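Local coordinates for UTP-glucose-1-phosphate uridylyltransferase 2 (Trypanosoma brucei, PDB 3GUE), which probably catalyses the reversible transfer of a uridylyl group from UTP to alpha-D-glucose 1-phosphate, yielding UDP-glucose and diphosphate, at residues C247-S252 with C299-N304; D253-H258 with R279-C284. All coordinates share one frame; numbering follows the deposited sequence.

Contact 1: residues C247-S252 with C299-N304; sequences CRRTES and CFFNTN. With UPG (uridine-5'-diphosphate-glucose), chain C.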
ATOM      1  N   CYS A 247       2.608  -9.048   9.741  1.00 27.27           N
ATOM      2  CA  CYS A 247       3.819  -9.035  10.550  1.00 26.79           C
ATOM      3  C   CYS A 247       3.489  -8.654  11.996  1.00 26.97           C
ATOM      4  O   CYS A 247       2.521  -7.913  12.265  1.00 27.03           O
ATOM      5  CB  CYS A 247       4.841  -8.040   9.963  1.00 25.84           C
ATOM      6  SG  CYS A 247       5.564  -8.495   8.333  1.00 26.52           S
ATOM      7  N   ARG A 248       4.293  -9.157  12.927  1.00 27.13           N
ATOM      8  CA  ARG A 248       4.369  -8.584  14.259  1.00 27.91           C
ATOM      9  C   ARG A 248       4.652  -7.084  14.071  1.00 28.17           C
ATOM     10  O   ARG A 248       5.698  -6.675  13.537  1.00 28.32           O
ATOM     11  CB  ARG A 248       5.447  -9.303  15.105  1.00 27.12           C
ATOM     12  CG  ARG A 248       5.874  -8.600  16.406  1.00 29.53           C
ATOM     13  CD  ARG A 248       4.805  -8.686  17.478  1.00 32.40           C
ATOM     14  NE  ARG A 248       5.220  -8.088  18.754  1.00 35.89           N
ATOM     15  CZ  ARG A 248       4.461  -8.047  19.849  1.00 37.08           C
ATOM     16  NH1 ARG A 248       3.245  -8.581  19.836  1.00 37.06           N
ATOM     17  NH2 ARG A 248       4.915  -7.471  20.967  1.00 40.00           N
ATOM     18  N   ARG A 249       3.665  -6.279  14.443  1.00 27.95           N
ATOM     19  CA  ARG A 249       3.759  -4.844  14.352  1.00 27.10           C
ATOM     20  C   ARG A 249       4.968  -4.299  15.126  1.00 26.00           C
ATOM     21  O   ARG A 249       5.278  -4.784  16.208  1.00 25.96           O
ATOM     22  CB  ARG A 249       2.480  -4.205  14.872  1.00 27.09           C
ATOM     23  CG  ARG A 249       2.211  -2.813  14.313  1.00 26.38           C
ATOM     24  CD  ARG A 249       0.873  -2.349  14.820  1.00 26.75           C
ATOM     25  NE  ARG A 249       0.500  -1.009  14.370  1.00 25.48           N
ATOM     26  CZ  ARG A 249      -0.568  -0.362  14.813  1.00 24.57           C
ATOM     27  NH1 ARG A 249      -1.377  -0.944  15.703  1.00 23.72           N
ATOM     28  NH2 ARG A 249      -0.847   0.841  14.351  1.00 24.83           N
ATOM     29  N   THR A 250       5.626  -3.294  14.539  1.00 25.42           N
ATOM     30  CA  THR A 250       6.753  -2.571  15.138  1.00 25.47           C
ATOM     31  C   THR A 250       6.362  -1.111  15.362  1.00 24.82           C
ATOM     32  O   THR A 250       5.298  -0.662  14.920  1.00 24.32           O
ATOM     33  CB  THR A 250       8.018  -2.602  14.228  1.00 25.62           C
ATOM     34  OG1 THR A 250       7.731  -1.948  12.983  1.00 28.55           O
ATOM     35  CG2 THR A 250       8.476  -4.043  13.953  1.00 26.13           C
ATOM     36  N   GLU A 251       7.226  -0.361  16.037  1.00 25.87           N
ATOM     37  CA  GLU A 251       6.997   1.060  16.270  1.00 26.07           C
ATOM     38  C   GLU A 251       6.893   1.876  14.958  1.00 26.29           C
ATOM     39  O   GLU A 251       6.195   2.895  14.912  1.00 25.70           O
ATOM     40  CB  GLU A 251       8.099   1.609  17.171  1.00 26.98           C
ATOM     41  CG  GLU A 251       7.641   2.660  18.157  1.00 29.59           C
ATOM     42  CD  GLU A 251       8.793   3.472  18.727  1.00 33.54           C
ATOM     43  OE1 GLU A 251       9.835   2.878  19.105  1.00 34.92           O
ATOM     44  OE2 GLU A 251       8.655   4.717  18.798  1.00 36.28           O
ATOM     45  N   SER A 252       7.559   1.412  13.895  1.00 25.79           N
ATOM     46  CA  SER A 252       7.450   2.045  12.572  1.00 26.57           C
ATOM     47  C   SER A 252       6.100   1.821  11.838  1.00 26.07           C
ATOM     48  O   SER A 252       5.813   2.484  10.842  1.00 26.07           O
ATOM     49  CB  SER A 252       8.627   1.614  11.682  1.00 26.26           C
ATOM     50  OG  SER A 252       8.548   0.241  11.355  1.00 28.77           O
ATOM     51  N   CYS A 299      -1.256  -5.911  17.431  1.00 25.94           N
ATOM     52  CA  CYS A 299       0.103  -6.355  17.101  1.00 26.58           C
ATOM     53  C   CYS A 299       0.271  -7.079  15.776  1.00 27.31           C
ATOM     54  O   CYS A 299       1.400  -7.425  15.390  1.00 27.06           O
ATOM     55  CB  CYS A 299       0.613  -7.291  18.212  1.00 26.74           C
ATOM     56  SG  CYS A 299      -0.468  -8.683  18.611  1.00 27.41           S
ATOM     57  N   PHE A 300      -0.841  -7.333  15.092  1.00 26.79           N
ATOM     58  CA  PHE A 300      -0.793  -7.989  13.786  1.00 26.95           C
ATOM     59  C   PHE A 300      -1.136  -7.022  12.646  1.00 27.16           C
ATOM     60  O   PHE A 300      -2.288  -6.625  12.455  1.00 27.40           O
ATOM     61  CB  PHE A 300      -1.655  -9.250  13.773  1.00 26.47           C
ATOM     62  CG  PHE A 300      -1.221 -10.282  14.772  1.00 26.20           C
ATOM     63  CD1 PHE A 300       0.045 -10.860  14.699  1.00 22.32           C
ATOM     64  CD2 PHE A 300      -2.067 -10.660  15.805  1.00 26.96           C
ATOM     65  CE1 PHE A 300       0.452 -11.795  15.637  1.00 23.79           C
ATOM     66  CE2 PHE A 300      -1.679 -11.639  16.746  1.00 24.66           C
ATOM     67  CZ  PHE A 300      -0.417 -12.198  16.662  1.00 23.82           C
ATOM     68  N   PHE A 301      -0.100  -6.640  11.902  1.00 26.59           N
ATOM     69  CA  PHE A 301      -0.196  -5.559  10.913  1.00 27.24           C
ATOM     70  C   PHE A 301      -0.214  -6.153   9.511  1.00 26.46           C
ATOM     71  O   PHE A 301       0.680  -6.893   9.141  1.00 23.77           O
ATOM     72  CB  PHE A 301       1.009  -4.598  11.077  1.00 27.29           C
ATOM     73  CG  PHE A 301       0.755  -3.188  10.595  1.00 28.09           C
ATOM     74  CD1 PHE A 301      -0.013  -2.296  11.348  1.00 26.49           C
ATOM     75  CD2 PHE A 301       1.319  -2.737   9.413  1.00 25.99           C
ATOM     76  CE1 PHE A 301      -0.221  -1.002  10.903  1.00 28.97           C
ATOM     77  CE2 PHE A 301       1.108  -1.441   8.967  1.00 27.69           C
ATOM     78  CZ  PHE A 301       0.352  -0.570   9.705  1.00 27.15           C
ATOM     79  N   ASN A 302      -1.246  -5.804   8.741  1.00 26.19           N
ATOM     80  CA  ASN A 302      -1.368  -6.223   7.353  1.00 26.48           C
ATOM     81  C   ASN A 302      -0.209  -5.711   6.459  1.00 26.39           C
ATOM     82  O   ASN A 302       0.062  -4.503   6.406  1.00 27.30           O
ATOM     83  CB  ASN A 302      -2.725  -5.761   6.801  1.00 25.69           C
ATOM     84  CG  ASN A 302      -2.916  -6.117   5.353  1.00 27.33           C
ATOM     85  OD1 ASN A 302      -2.375  -7.155   4.857  1.00 25.86           O
ATOM     86  ND2 ASN A 302      -3.698  -5.278   4.635  1.00 28.07           N
ATOM     87  N   THR A 303       0.468  -6.648   5.792  1.00 26.78           N
ATOM     88  CA  THR A 303       1.541  -6.342   4.851  1.00 26.08           C
ATOM     89  C   THR A 303       0.947  -5.953   3.491  1.00 26.80           C
ATOM     90  O   THR A 303       1.632  -5.357   2.673  1.00 27.53           O
ATOM     91  CB  THR A 303       2.482  -7.535   4.614  1.00 25.24           C
ATOM     92  OG1 THR A 303       1.783  -8.568   3.909  1.00 24.42           O
ATOM     93  CG2 THR A 303       3.095  -8.111   5.928  1.00 22.48           C
ATOM     94  N   ASN A 304      -0.318  -6.325   3.268  1.00 27.70           N
ATOM     95  CA  ASN A 304      -1.021  -6.220   1.958  1.00 26.98           C
ATOM     96  C   ASN A 304      -0.442  -7.202   0.895  1.00 27.19           C
ATOM     97  O   ASN A 304      -0.769  -7.119  -0.283  1.00 27.02           O
ATOM     98  CB  ASN A 304      -1.158  -4.749   1.458  1.00 26.77           C
ATOM     99  CG  ASN A 304      -2.620  -4.398   0.994  1.00 27.18           C
ATOM    100  OD1 ASN A 304      -3.587  -5.036   1.434  1.00 29.82           O
ATOM    101  ND2 ASN A 304      -2.764  -3.410   0.096  1.00 23.97           N
TER
HETATM  102  N1  UPG C 484      -3.202   1.789  -4.783  1.00 21.25           N
HETATM  103  C2  UPG C 484      -3.882   1.424  -5.963  1.00 21.84           C
HETATM  104  N3  UPG C 484      -5.141   1.964  -6.160  1.00 23.09           N
HETATM  105  C4  UPG C 484      -5.743   2.820  -5.269  1.00 23.06           C
HETATM  106  C5  UPG C 484      -5.083   3.171  -4.085  1.00 23.85           C
HETATM  107  C6  UPG C 484      -3.815   2.660  -3.828  1.00 22.35           C
HETATM  108  O2  UPG C 484      -3.421   0.682  -6.843  1.00 19.71           O
HETATM  109  O4  UPG C 484      -6.867   3.252  -5.560  1.00 21.14           O
HETATM  110  C1C UPG C 484      -1.837   1.230  -4.516  1.00 20.87           C
HETATM  111  C2C UPG C 484      -0.695   2.153  -4.082  1.00 19.46           C
HETATM  112  O2C UPG C 484      -0.101   2.799  -5.216  1.00 17.26           O
HETATM  113  C3C UPG C 484       0.259   1.123  -3.481  1.00 19.19           C
HETATM  114  C4C UPG C 484      -0.692   0.165  -2.783  1.00 18.49           C
HETATM  115  O4C UPG C 484      -1.993   0.325  -3.409  1.00 16.57           O
HETATM  116  O3C UPG C 484       0.905   0.416  -4.539  1.00 20.36           O
HETATM  117  C5C UPG C 484      -0.853   0.512  -1.267  1.00 17.44           C
HETATM  118  O5C UPG C 484      -1.508   1.729  -1.029  1.00 15.94           O
HETATM  119  PA  UPG C 484      -1.010   2.727   0.138  1.00 18.72           P
HETATM  120  O1A UPG C 484       0.465   2.824  -0.046  1.00 20.56           O
HETATM  121  O2A UPG C 484      -1.815   3.953   0.188  1.00 20.57           O
HETATM  122  O3A UPG C 484      -1.275   1.820   1.485  1.00 19.64           O
HETATM  123  PB  UPG C 484      -2.627   1.764   2.389  1.00 21.38           P
HETATM  124  O1B UPG C 484      -3.764   1.489   1.495  1.00 17.81           O
HETATM  125  O2B UPG C 484      -2.690   2.920   3.337  1.00 17.01           O
HETATM  126  O3B UPG C 484      -2.244   0.507   3.312  1.00 17.61           O
HETATM  127  C1' UPG C 484      -2.100  -0.819   2.682  1.00 17.06           C
HETATM  128  C2' UPG C 484      -3.105  -1.773   3.312  1.00 20.54           C
HETATM  129  C3' UPG C 484      -2.839  -1.796   4.812  1.00 20.13           C
HETATM  130  C4' UPG C 484      -1.408  -2.300   5.057  1.00 19.24           C
HETATM  131  C5' UPG C 484      -0.387  -1.400   4.315  1.00 20.96           C
HETATM  132  C6' UPG C 484       0.970  -2.053   4.283  1.00 20.78           C
HETATM  133  O2' UPG C 484      -4.457  -1.341   3.073  1.00 22.23           O
HETATM  134  O3' UPG C 484      -3.823  -2.596   5.445  1.00 17.24           O
HETATM  135  O4' UPG C 484      -1.114  -2.319   6.446  1.00 20.50           O
HETATM  136  O5' UPG C 484      -0.731  -1.203   2.916  1.00 19.65           O
HETATM  137  O6' UPG C 484       1.955  -1.074   3.948  1.00 20.23           O
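Backbone hydrogen bonds join the end of strand 242-248 to the start of strand 300-309, antiparallel neighbours in the mixed central sheet of this GT-A-type domain. C247 and F301 form the hydrogen-bonded pair, and F301 N reaches C247 O at 2.9 Å, almost straight and in the carbonyl plane. R249 N meets C299 O at 2.7 Å, again straight at the hydrogen, but from above the carbonyl plane. Nonpolar contact accompanies the ladder: C247 SG touches T303 CG2 at 3.5 Å. The R249 side chain, extended with CG anti to the backbone N (chi1 -156°), packs obliquely on the F301 ring, R249 NE 3.3 Å from F301 CD1; guanidinium and ring planes lie 22° apart. The guanidinium is held by the carbonyls of F292, H298 and D253. Sugar contacts follow along strand 300-309. UPG O4' donates a very short bond of 2.5 Å to N302 O, and N302 ND2 gives one to UPG O3' at 2.8 Å. N302 OD1 accepts from N304 N in an Asx turn, which braces the amide. Within these segments N302 alone thus holds the glucose 3- and 4-hydroxyls, through two uncharged groups.

Contact 2: residues D253-H258 with R279-C284; sequences DKKGGH and RESAQC. With UPG (uridine-5'-diphosphate-glucose), chain C.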
ATOM      1  N   ASP A 253       5.259   0.898  12.303  1.00 27.24           N
ATOM      2  CA  ASP A 253       3.999   0.619  11.565  1.00 26.37           C
ATOM      3  C   ASP A 253       2.904   1.532  12.110  1.00 26.79           C
ATOM      4  O   ASP A 253       2.218   1.181  13.079  1.00 26.64           O
ATOM      5  CB  ASP A 253       3.573  -0.858  11.634  1.00 26.92           C
ATOM      6  CG  ASP A 253       4.672  -1.830  11.167  1.00 26.96           C
ATOM      7  OD1 ASP A 253       5.233  -1.648  10.061  1.00 26.39           O
ATOM      8  OD2 ASP A 253       4.965  -2.782  11.915  1.00 26.07           O
ATOM      9  N   LYS A 254       2.734   2.694  11.476  1.00 26.65           N
ATOM     10  CA  LYS A 254       1.828   3.742  11.993  1.00 27.62           C
ATOM     11  C   LYS A 254       0.648   4.021  11.059  1.00 27.24           C
ATOM     12  O   LYS A 254      -0.446   4.460  11.498  1.00 26.56           O
ATOM     13  CB  LYS A 254       2.603   5.024  12.192  1.00 27.16           C
ATOM     14  CG  LYS A 254       3.588   4.960  13.337  1.00 30.62           C
ATOM     15  CD  LYS A 254       4.329   6.262  13.484  1.00 30.42           C
ATOM     16  CE  LYS A 254       5.332   6.184  14.626  1.00 31.83           C
ATOM     17  NZ  LYS A 254       4.776   5.550  15.888  1.00 30.07           N
ATOM     18  N   LYS A 255       0.908   3.797   9.773  1.00 26.07           N
ATOM     19  CA  LYS A 255      -0.069   4.008   8.706  1.00 26.53           C
ATOM     20  C   LYS A 255      -0.295   2.713   7.902  1.00 25.78           C
ATOM     21  O   LYS A 255       0.641   2.103   7.392  1.00 25.57           O
ATOM     22  CB  LYS A 255       0.398   5.165   7.774  1.00 25.61           C
ATOM     23  CG  LYS A 255       0.427   6.555   8.489  1.00 28.05           C
ATOM     24  CD  LYS A 255       0.967   7.663   7.547  1.00 27.58           C
ATOM     25  CE  LYS A 255      -0.043   8.100   6.464  1.00 28.92           C
ATOM     26  NZ  LYS A 255       0.627   8.948   5.379  1.00 31.25           N
ATOM     27  N   GLY A 256      -1.556   2.310   7.823  1.00 25.77           N
ATOM     28  CA  GLY A 256      -1.976   1.114   7.116  1.00 24.77           C
ATOM     29  C   GLY A 256      -3.108   0.514   7.923  1.00 24.54           C
ATOM     30  O   GLY A 256      -3.924   1.240   8.479  1.00 24.07           O
ATOM     31  N   GLY A 257      -3.171  -0.814   7.990  1.00 23.43           N
ATOM     32  CA  GLY A 257      -4.215  -1.485   8.754  1.00 23.41           C
ATOM     33  C   GLY A 257      -3.765  -2.606   9.675  1.00 23.72           C
ATOM     34  O   GLY A 257      -2.838  -3.331   9.359  1.00 22.91           O
ATOM     35  N   HIS A 258      -4.422  -2.716  10.818  1.00 24.55           N
ATOM     36  CA  HIS A 258      -4.255  -3.869  11.712  1.00 25.73           C
ATOM     37  C   HIS A 258      -5.509  -4.727  11.706  1.00 26.23           C
ATOM     38  O   HIS A 258      -6.618  -4.247  11.412  1.00 24.95           O
ATOM     39  CB  HIS A 258      -3.916  -3.444  13.152  1.00 25.68           C
ATOM     40  CG  HIS A 258      -5.032  -2.743  13.858  1.00 26.23           C
ATOM     41  ND1 HIS A 258      -6.040  -3.417  14.510  1.00 27.86           N
ATOM     42  CD2 HIS A 258      -5.310  -1.425  14.000  1.00 28.09           C
ATOM     43  CE1 HIS A 258      -6.881  -2.548  15.043  1.00 27.21           C
ATOM     44  NE2 HIS A 258      -6.464  -1.332  14.747  1.00 28.45           N
ATOM     45  N   ARG A 279      -8.938  -2.884  10.274  1.00 24.90           N
ATOM     46  CA  ARG A 279      -9.147  -1.456  10.522  1.00 24.83           C
ATOM     47  C   ARG A 279      -7.996  -0.633   9.933  1.00 24.74           C
ATOM     48  O   ARG A 279      -6.870  -0.675  10.451  1.00 24.83           O
ATOM     49  CB  ARG A 279      -9.329  -1.147  11.985  1.00 25.18           C
ATOM     50  CG  ARG A 279      -9.680   0.322  12.216  1.00 25.12           C
ATOM     51  CD  ARG A 279     -10.013   0.648  13.618  1.00 26.06           C
ATOM     52  NE  ARG A 279      -8.972   0.298  14.586  1.00 25.71           N
ATOM     53  CZ  ARG A 279      -9.053   0.590  15.875  1.00 25.51           C
ATOM     54  NH1 ARG A 279     -10.110   1.253  16.322  1.00 27.04           N
ATOM     55  NH2 ARG A 279      -8.087   0.228  16.714  1.00 25.70           N
ATOM     56  N   GLU A 280      -8.296   0.081   8.840  1.00 24.39           N
ATOM     57  CA  GLU A 280      -7.339   0.982   8.170  1.00 23.64           C
ATOM     58  C   GLU A 280      -7.200   2.303   8.917  1.00 24.01           C
ATOM     59  O   GLU A 280      -8.050   2.648   9.733  1.00 23.16           O
ATOM     60  CB  GLU A 280      -7.780   1.267   6.746  1.00 24.09           C
ATOM     61  CG  GLU A 280      -7.781   0.061   5.796  1.00 25.10           C
ATOM     62  CD  GLU A 280      -6.389  -0.443   5.470  1.00 23.72           C
ATOM     63  OE1 GLU A 280      -5.649   0.190   4.689  1.00 25.23           O
ATOM     64  OE2 GLU A 280      -6.047  -1.498   5.980  1.00 26.91           O
ATOM     65  N   SER A 281      -6.139   3.048   8.620  1.00 23.61           N
ATOM     66  CA  SER A 281      -5.975   4.415   9.139  1.00 24.02           C
ATOM     67  C   SER A 281      -7.221   5.294   8.940  1.00 23.36           C
ATOM     68  O   SER A 281      -7.658   5.991   9.867  1.00 22.77           O
ATOM     69  CB  SER A 281      -4.776   5.078   8.463  1.00 24.94           C
ATOM     70  OG  SER A 281      -3.564   4.585   8.981  1.00 24.54           O
ATOM     71  N   ALA A 282      -7.771   5.258   7.730  1.00 23.14           N
ATOM     72  CA  ALA A 282      -8.946   6.042   7.360  1.00 23.74           C
ATOM     73  C   ALA A 282     -10.247   5.611   8.064  1.00 24.17           C
ATOM     74  O   ALA A 282     -11.258   6.318   7.998  1.00 24.59           O
ATOM     75  CB  ALA A 282      -9.133   5.998   5.869  1.00 24.04           C
ATOM     76  N   GLN A 283     -10.212   4.467   8.739  1.00 24.21           N
ATOM     77  CA  GLN A 283     -11.387   3.925   9.441  1.00 25.33           C
ATOM     78  C   GLN A 283     -11.283   4.175  10.937  1.00 25.87           C
ATOM     79  O   GLN A 283     -12.158   3.790  11.708  1.00 26.19           O
ATOM     80  CB  GLN A 283     -11.534   2.426   9.159  1.00 25.01           C
ATOM     81  CG  GLN A 283     -12.029   2.099   7.761  1.00 24.80           C
ATOM     82  CD  GLN A 283     -11.917   0.620   7.438  1.00 25.79           C
ATOM     83  OE1 GLN A 283     -10.873  -0.001   7.693  1.00 25.92           O
ATOM     84  NE2 GLN A 283     -12.984   0.041   6.851  1.00 23.80           N
ATOM     85  N   CYS A 284     -10.200   4.820  11.353  1.00 26.75           N
ATOM     86  CA  CYS A 284      -9.968   5.034  12.766  1.00 26.73           C
ATOM     87  C   CYS A 284     -10.375   6.443  13.170  1.00 26.80           C
ATOM     88  O   CYS A 284      -9.789   7.421  12.698  1.00 25.65           O
ATOM     89  CB  CYS A 284      -8.515   4.705  13.172  1.00 27.16           C
ATOM     90  SG  CYS A 284      -8.194   4.951  14.938  1.00 28.11           S
TER
HETATM   91  N1  UPG C 484      -3.202   1.789  -4.783  1.00 21.25           N
HETATM   92  C2  UPG C 484      -3.882   1.424  -5.963  1.00 21.84           C
HETATM   93  N3  UPG C 484      -5.141   1.964  -6.160  1.00 23.09           N
HETATM   94  C4  UPG C 484      -5.743   2.820  -5.269  1.00 23.06           C
HETATM   95  C5  UPG C 484      -5.083   3.171  -4.085  1.00 23.85           C
HETATM   96  C6  UPG C 484      -3.815   2.660  -3.828  1.00 22.35           C
HETATM   97  O2  UPG C 484      -3.421   0.682  -6.843  1.00 19.71           O
HETATM   98  O4  UPG C 484      -6.867   3.252  -5.560  1.00 21.14           O
HETATM   99  C1C UPG C 484      -1.837   1.230  -4.516  1.00 20.87           C
HETATM  100  C2C UPG C 484      -0.695   2.153  -4.082  1.00 19.46           C
HETATM  101  O2C UPG C 484      -0.101   2.799  -5.216  1.00 17.26           O
HETATM  102  C3C UPG C 484       0.259   1.123  -3.481  1.00 19.19           C
HETATM  103  C4C UPG C 484      -0.692   0.165  -2.783  1.00 18.49           C
HETATM  104  O4C UPG C 484      -1.993   0.325  -3.409  1.00 16.57           O
HETATM  105  O3C UPG C 484       0.905   0.416  -4.539  1.00 20.36           O
HETATM  106  C5C UPG C 484      -0.853   0.512  -1.267  1.00 17.44           C
HETATM  107  O5C UPG C 484      -1.508   1.729  -1.029  1.00 15.94           O
HETATM  108  PA  UPG C 484      -1.010   2.727   0.138  1.00 18.72           P
HETATM  109  O1A UPG C 484       0.465   2.824  -0.046  1.00 20.56           O
HETATM  110  O2A UPG C 484      -1.815   3.953   0.188  1.00 20.57           O
HETATM  111  O3A UPG C 484      -1.275   1.820   1.485  1.00 19.64           O
HETATM  112  PB  UPG C 484      -2.627   1.764   2.389  1.00 21.38           P
HETATM  113  O1B UPG C 484      -3.764   1.489   1.495  1.00 17.81           O
HETATM  114  O2B UPG C 484      -2.690   2.920   3.337  1.00 17.01           O
HETATM  115  O3B UPG C 484      -2.244   0.507   3.312  1.00 17.61           O
HETATM  116  C1' UPG C 484      -2.100  -0.819   2.682  1.00 17.06           C
HETATM  117  C2' UPG C 484      -3.105  -1.773   3.312  1.00 20.54           C
HETATM  118  C3' UPG C 484      -2.839  -1.796   4.812  1.00 20.13           C
HETATM  119  C4' UPG C 484      -1.408  -2.300   5.057  1.00 19.24           C
HETATM  120  C5' UPG C 484      -0.387  -1.400   4.315  1.00 20.96           C
HETATM  121  C6' UPG C 484       0.970  -2.053   4.283  1.00 20.78           C
HETATM  122  O2' UPG C 484      -4.457  -1.341   3.073  1.00 22.23           O
HETATM  123  O3' UPG C 484      -3.823  -2.596   5.445  1.00 17.24           O
HETATM  124  O4' UPG C 484      -1.114  -2.319   6.446  1.00 20.50           O
HETATM  125  O5' UPG C 484      -0.731  -1.203   2.916  1.00 19.65           O
HETATM  126  O6' UPG C 484       1.955  -1.074   3.948  1.00 20.23           O
HETATM  127  O   HOH W   1      -2.677   5.926  10.766  1.00 28.28           O
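H258 and R279 form the dense end of this contact, side by side on one face of the sheet, next to a two-way backbone link: R279 N bonds H258 O at 2.9 Å, nearly along the C=O axis, and H258 N returns a longer bond to R279 O. The R279 chain leaves with CG anti to the backbone N and bends at chi3 (56°), which brings NE and NH2 side-on to one acceptor, H258 NE2, each at 3.0 Å. That nitrogen lies in the guanidinium plane, while the ring stands at 83° to it. Accepting two N-H groups would be expected to keep NE2 unprotonated. Charge on R279 is answered by a salt bridge from NH2 to E49, and H298 stacks on the imidazole. The strands 257-262 and 275-280 pair here as an antiparallel beta hairpin whose open end, G257 opposite E280, carries the sugar-binding groups. At this non-hydrogen-bonded pair the CA atoms of G257 and E280 approach to 4.0 Å; E280, bent at chi2, curls its carboxylate back so that OE2 lies 3.3 Å from G257 CA, in space a side chain there would fill. Its oxygens share the glucose, OE1 taking O2' and OE2 taking O3' of UPG, while G257 N donates a straight bond to UPG O4'. E280 N is bonded by Q283 OE1, anchoring the turn after the strand. Packing loosens toward K254 and K255, both exposed. S281 OG accepts from G256 N at 3.2 Å, and S281 N makes only a weak bond to G256 O. Beyond them a water bridges K254 O and S281 OG, and the K255 side chain leads away from 279-284.

Overall arrangement
Both contacts are largely buried, but contact 1 belongs to the central mixed sheet, whereas contact 2 joins two strands of a small antiparallel sheet and opens to solvent at its lysine end. Strand 257-262 follows strand 242-248 in the chain, and the centres of the contacts are about 10 Å apart. They touch directly: N302 N lies 3.0 Å from G257 O, probably as a hydrogen bond, and F301 CZ packs 3.5 Å from K255 O. Both line the glucose of UPG, contact 1 with neutral amide groups, contact 2 with the E280 carboxylate and the G257 N-H; O3' and O4' are each approached from both contacts, O2' from contact 2 through E280.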